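Local coordinates for protein 4-alpha-glucanotransferase (Aquifex aeolicus, PDB 1TZ7) that is an amylomaltase, also called disproportionating enzyme or D-enzyme, built round a barrel of parallel strands with helices packed outside it, at residues R291-N296 / D301-D306; A380-E385 / R410-N415. All coordinates share one frame; numbering follows the deposited sequence.

Contact 1 (R291-N296 / D301-D306). Unlike the reference sequence in segment 291-296: Leu294 (reference His).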
# COMPACT_ATOMS: atom_id res chain seq x y z
N ARG A 291 -6.10 -15.72 -5.44
CA ARG A 291 -6.33 -14.80 -6.55
C ARG A 291 -5.78 -13.40 -6.24
O ARG A 291 -5.26 -12.73 -7.12
CB ARG A 291 -7.83 -14.72 -6.88
CG ARG A 291 -8.34 -15.89 -7.73
CD ARG A 291 -9.55 -15.56 -8.59
NE ARG A 291 -10.66 -15.04 -7.80
CZ ARG A 291 -11.51 -15.79 -7.09
NH1 ARG A 291 -12.49 -15.21 -6.40
NH2 ARG A 291 -11.39 -17.11 -7.07
N ARG A 292 -5.89 -12.98 -4.97
CA ARG A 292 -5.31 -11.70 -4.53
C ARG A 292 -3.80 -11.68 -4.75
O ARG A 292 -3.25 -10.69 -5.21
CB ARG A 292 -5.58 -11.47 -3.04
CG ARG A 292 -6.86 -10.78 -2.75
CD ARG A 292 -6.92 -10.18 -1.35
NE ARG A 292 -6.19 -8.91 -1.27
CZ ARG A 292 -5.95 -8.26 -0.13
NH1 ARG A 292 -5.29 -7.11 -0.15
NH2 ARG A 292 -6.36 -8.76 1.03
N VAL A 293 -3.15 -12.78 -4.40
CA VAL A 293 -1.70 -12.86 -4.47
C VAL A 293 -1.25 -12.92 -5.93
O VAL A 293 -0.37 -12.18 -6.33
CB VAL A 293 -1.16 -14.09 -3.70
CG1 VAL A 293 0.33 -14.31 -3.98
CG2 VAL A 293 -1.40 -13.92 -2.21
N LEU A 294 -1.88 -13.79 -6.71
CA LEU A 294 -1.60 -13.90 -8.15
C LEU A 294 -1.74 -12.53 -8.83
O LEU A 294 -0.87 -12.11 -9.60
CB LEU A 294 -2.54 -14.93 -8.81
CG LEU A 294 -1.97 -15.80 -9.94
CD1 LEU A 294 -0.94 -16.76 -9.42
CD2 LEU A 294 -3.09 -16.56 -10.63
N HIS A 295 -2.83 -11.83 -8.55
CA HIS A 295 -3.10 -10.52 -9.14
C HIS A 295 -1.99 -9.53 -8.79
O HIS A 295 -1.45 -8.86 -9.66
CB HIS A 295 -4.43 -9.98 -8.64
CG HIS A 295 -4.71 -8.56 -9.05
ND1 HIS A 295 -5.24 -8.24 -10.28
CD2 HIS A 295 -4.54 -7.39 -8.39
CE1 HIS A 295 -5.38 -6.92 -10.36
NE2 HIS A 295 -4.96 -6.39 -9.23
N ASN A 296 -1.66 -9.45 -7.52
CA ASN A 296 -0.68 -8.48 -7.05
C ASN A 296 0.75 -8.79 -7.54
O ASN A 296 1.57 -7.89 -7.67
CB ASN A 296 -0.71 -8.39 -5.52
CG ASN A 296 -1.84 -7.48 -5.00
OD1 ASN A 296 -1.69 -6.26 -4.96
ND2 ASN A 296 -2.95 -8.07 -4.60
N ASP A 301 6.98 -7.55 -6.97
CA ASP A 301 7.84 -8.69 -6.71
C ASP A 301 7.62 -9.22 -5.30
O ASP A 301 7.60 -10.43 -5.07
CB ASP A 301 9.29 -8.31 -6.91
CG ASP A 301 9.56 -7.83 -8.30
OD1 ASP A 301 9.54 -6.59 -8.52
OD2 ASP A 301 9.79 -8.61 -9.25
N PHE A 302 7.47 -8.30 -4.35
CA PHE A 302 7.18 -8.67 -2.97
C PHE A 302 5.86 -8.07 -2.50
O PHE A 302 5.47 -6.97 -2.90
CB PHE A 302 8.32 -8.22 -2.06
CG PHE A 302 9.64 -8.93 -2.32
CD1 PHE A 302 9.90 -10.17 -1.75
CD2 PHE A 302 10.59 -8.37 -3.15
CE1 PHE A 302 11.11 -10.83 -1.99
CE2 PHE A 302 11.80 -9.02 -3.40
CZ PHE A 302 12.05 -10.25 -2.82
N LEU A 303 5.18 -8.81 -1.64
CA LEU A 303 3.91 -8.39 -1.10
C LEU A 303 4.02 -8.23 0.40
O LEU A 303 4.15 -9.22 1.12
CB LEU A 303 2.82 -9.41 -1.43
CG LEU A 303 2.74 -9.83 -2.89
CD1 LEU A 303 1.65 -10.88 -3.09
CD2 LEU A 303 2.49 -8.63 -3.79
N ARG A 304 3.98 -6.99 0.86
CA ARG A 304 3.97 -6.71 2.28
C ARG A 304 2.59 -6.96 2.85
O ARG A 304 1.61 -6.35 2.41
CB ARG A 304 4.39 -5.26 2.54
CG ARG A 304 4.92 -5.01 3.94
CD ARG A 304 5.01 -3.55 4.32
NE ARG A 304 3.81 -3.08 5.00
CZ ARG A 304 3.70 -1.92 5.64
NH1 ARG A 304 2.56 -1.59 6.23
NH2 ARG A 304 4.74 -1.09 5.68
N LEU A 305 2.51 -7.86 3.82
CA LEU A 305 1.23 -8.27 4.38
C LEU A 305 0.86 -7.39 5.57
O LEU A 305 1.32 -7.62 6.70
CB LEU A 305 1.27 -9.74 4.77
CG LEU A 305 1.55 -10.71 3.61
CD1 LEU A 305 1.70 -12.12 4.13
CD2 LEU A 305 0.44 -10.65 2.55
N ASP A 306 0.04 -6.39 5.30
CA ASP A 306 -0.46 -5.49 6.32
C ASP A 306 -1.18 -6.26 7.44
O ASP A 306 -1.98 -7.15 7.19
CB ASP A 306 -1.41 -4.48 5.67
CG ASP A 306 -2.09 -3.59 6.66
OD1 ASP A 306 -1.38 -2.76 7.29
OD2 ASP A 306 -3.32 -3.62 6.88
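Helix 287-297 and strand 302-305 follow one another in the chain with only a short turn between them, and their backbones come closest at Asn296 and Leu303, whose CA atoms lie 7.5 Å apart. No hydrogen bond crosses this gap; it is filled by side chains, chiefly that of Leu303, whose CB points at the helix. The leucine presents its two methyl branches to two neighbouring points on the helical surface. CD1 meets Val293 CG1 at 3.8 Å, the two side chains crossing at a slant, while CD2 packs against Asn296 CB at 3.6 Å. Val293 turns CG1 opposite its own backbone N (chi1 170°), which carries that methyl out to the leucine. Leucine suits the strand position because its forked end can touch both residues at once, and valine suits the helix because it is compact and wholly apolar.

Asn296 shows its apolar CB to the leucine and turns its ND2 back to its own helix. That ND2 donates to Arg292 O over 2.7 Å at a fairly straight 163°, with the acceptor close to the amide plane. The same oxygen also takes the helical bond from Asn296 N, at 3.1 Å, the two donors arriving from opposite faces of the carbonyl plane. Leu227 of strand 222-227 touches both Asn296 and Leu303, and Val293 also rests on Leu341 and Phe350, so the contact belongs to the layer where an outer helix packs on the parallel barrel. Chemically, the union of helix and strand is purely apolar, and one N-H of the buried amide is satisfied within the helix by Arg292 O, which helps fix the rotation of the asparagine side chain.

Contact 2 (A380-E385 / R410-N415); sequences AFYDKE and RGWFEN
The indole of Trp412 meets Tyr382 at its edge: the phenol OH lies close to the indole plane beside NE1, and Tyr382 CZ follows in the same plane. Phe381 approaches the far end of the indole, where its CD1 comes within 3.9 Å of Trp412 CH2, the two side chains crossing at about a right angle. One face of the Phe381 ring carries the methyl of Ala380, CB standing 3.8 Å above the plane and displaced toward the rim.

Trp412 NE1 donates to Tyr382 OH over 3.0 Å, with a bent N-H...O angle of 148°; the oxygen is only 3° out of the indole plane. CG of Trp412 stands opposite its backbone N (chi1 159°), sending the indole off helix 409-414 toward residues 380-385, in the loop between strands 373-376 and 397-400. Tryptophan fits because one side chain supplies both a polar N-H for the tyrosine and a broad hydrocarbon ring for the phenylalanine. Tyrosine's long ring carries its OH out to that N-H, and phenylalanine brings an apolar ring to the buried end. Leu424 of helix 418-428 also packs on Phe381, and Leu441 on Trp412.

Beyond the rings, Asp383 OD1 accepts from Glu385 N at 3.1 Å, an Asx turn in the exposed part of the segment. The contact thus couples a buried apolar touch with one directional bond that gives the indole N-H an exposed tyrosine as acceptor.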
# COMPACT_ATOMS: atom_id res chain seq x y z
N ALA A 380 13.81 1.68 18.39
CA ALA A 380 14.95 0.92 18.95
C ALA A 380 15.42 1.45 20.31
O ALA A 380 16.15 0.76 21.03
CB ALA A 380 16.11 0.90 17.96
N PHE A 381 15.01 2.66 20.67
CA PHE A 381 15.65 3.38 21.77
C PHE A 381 14.68 3.72 22.92
O PHE A 381 14.95 4.61 23.74
CB PHE A 381 16.33 4.64 21.24
CG PHE A 381 17.27 4.37 20.12
CD1 PHE A 381 16.90 4.61 18.81
CD2 PHE A 381 18.53 3.84 20.37
CE1 PHE A 381 17.77 4.34 17.77
CE2 PHE A 381 19.40 3.57 19.34
CZ PHE A 381 19.02 3.82 18.03
N TYR A 382 13.56 3.00 22.98
CA TYR A 382 12.65 3.07 24.13
C TYR A 382 13.02 2.02 25.18
O TYR A 382 12.57 2.09 26.32
CB TYR A 382 11.20 2.87 23.69
CG TYR A 382 10.73 3.87 22.65
CD1 TYR A 382 10.10 3.45 21.50
CD2 TYR A 382 10.92 5.23 22.84
CE1 TYR A 382 9.66 4.35 20.55
CE2 TYR A 382 10.50 6.15 21.89
CZ TYR A 382 9.87 5.70 20.75
OH TYR A 382 9.44 6.60 19.81
N ASP A 383 13.83 1.04 24.78
CA ASP A 383 14.25 -0.04 25.67
C ASP A 383 15.66 -0.53 25.29
O ASP A 383 16.01 -0.57 24.11
CB ASP A 383 13.25 -1.20 25.60
CG ASP A 383 13.50 -2.25 26.66
OD1 ASP A 383 14.27 -3.20 26.39
OD2 ASP A 383 12.96 -2.22 27.79
N LYS A 384 16.45 -0.91 26.30
CA LYS A 384 17.88 -1.18 26.08
C LYS A 384 18.14 -2.47 25.29
O LYS A 384 19.21 -2.63 24.68
CB LYS A 384 18.62 -1.24 27.42
CG LYS A 384 20.16 -1.12 27.29
CD LYS A 384 20.82 -0.74 28.61
CE LYS A 384 21.43 -1.95 29.30
NZ LYS A 384 22.09 -1.59 30.59
N GLU A 385 17.17 -3.38 25.29
CA GLU A 385 17.30 -4.66 24.58
C GLU A 385 16.25 -4.81 23.47
O GLU A 385 15.85 -5.92 23.12
CB GLU A 385 17.21 -5.83 25.57
CG GLU A 385 18.52 -6.11 26.30
CD GLU A 385 18.32 -6.83 27.62
OE1 GLU A 385 18.45 -6.19 28.68
OE2 GLU A 385 18.02 -8.05 27.60
N ARG A 410 13.84 12.71 11.70
CA ARG A 410 14.23 14.04 12.19
C ARG A 410 13.14 14.65 13.07
O ARG A 410 13.45 15.32 14.06
CB ARG A 410 14.55 14.97 11.02
CG ARG A 410 15.14 16.34 11.45
CD ARG A 410 15.66 17.19 10.29
NE ARG A 410 16.40 18.36 10.75
CZ ARG A 410 17.00 19.24 9.94
NH1 ARG A 410 16.95 19.08 8.63
NH2 ARG A 410 17.65 20.27 10.45
N GLY A 411 11.88 14.43 12.71
CA GLY A 411 10.75 14.92 13.49
C GLY A 411 10.51 14.09 14.74
O GLY A 411 10.11 14.60 15.78
N TRP A 412 10.75 12.79 14.62
CA TRP A 412 10.71 11.88 15.76
C TRP A 412 11.75 12.29 16.80
O TRP A 412 11.47 12.31 18.01
CB TRP A 412 10.96 10.44 15.28
CG TRP A 412 11.42 9.49 16.33
CD1 TRP A 412 10.64 8.82 17.24
CD2 TRP A 412 12.77 9.07 16.58
NE1 TRP A 412 11.43 8.02 18.04
CE2 TRP A 412 12.74 8.16 17.66
CE3 TRP A 412 14.02 9.39 16.01
CZ2 TRP A 412 13.89 7.55 18.17
CZ3 TRP A 412 15.16 8.78 16.52
CH2 TRP A 412 15.09 7.88 17.58
N PHE A 413 12.95 12.64 16.34
CA PHE A 413 14.02 13.02 17.23
C PHE A 413 13.71 14.33 17.93
O PHE A 413 14.07 14.51 19.10
CB PHE A 413 15.35 13.15 16.47
CG PHE A 413 16.51 13.49 17.35
CD1 PHE A 413 17.16 12.51 18.08
CD2 PHE A 413 16.94 14.81 17.47
CE1 PHE A 413 18.23 12.82 18.90
CE2 PHE A 413 18.01 15.13 18.29
CZ PHE A 413 18.66 14.14 19.00
N GLU A 414 13.04 15.24 17.23
CA GLU A 414 12.70 16.54 17.79
C GLU A 414 11.88 16.37 19.07
O GLU A 414 12.08 17.09 20.04
CB GLU A 414 11.91 17.38 16.78
CG GLU A 414 11.50 18.76 17.29
CD GLU A 414 10.77 19.58 16.24
OE1 GLU A 414 10.80 20.83 16.34
OE2 GLU A 414 10.17 18.99 15.33
N ASN A 415 10.96 15.41 19.06
CA ASN A 415 10.02 15.20 20.18
C ASN A 415 10.43 14.03 21.08
O ASN A 415 9.66 13.61 21.94
CB ASN A 415 8.60 14.97 19.64
CG ASN A 415 8.06 16.17 18.89
OD1 ASN A 415 8.19 17.30 19.34
ND2 ASN A 415 7.45 15.92 17.75

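Contact 1 and contact 2 follow one another along the chain, the first closing before the second opens, and they do not touch: their centres are 32 Å apart and their nearest atoms about 16 Å. The centre of contact 1 is about 10 Å, and that of contact 2 about 25 Å, from the centre of the chain. Contact 1 includes a strand of the parallel barrel, whereas contact 2 lies outside it, where a loop between two of its strands meets a helix. Strands 302-305 and 373-376, the latter leading into that loop, are the fourth and sixth of the barrel, with 350-352 between them.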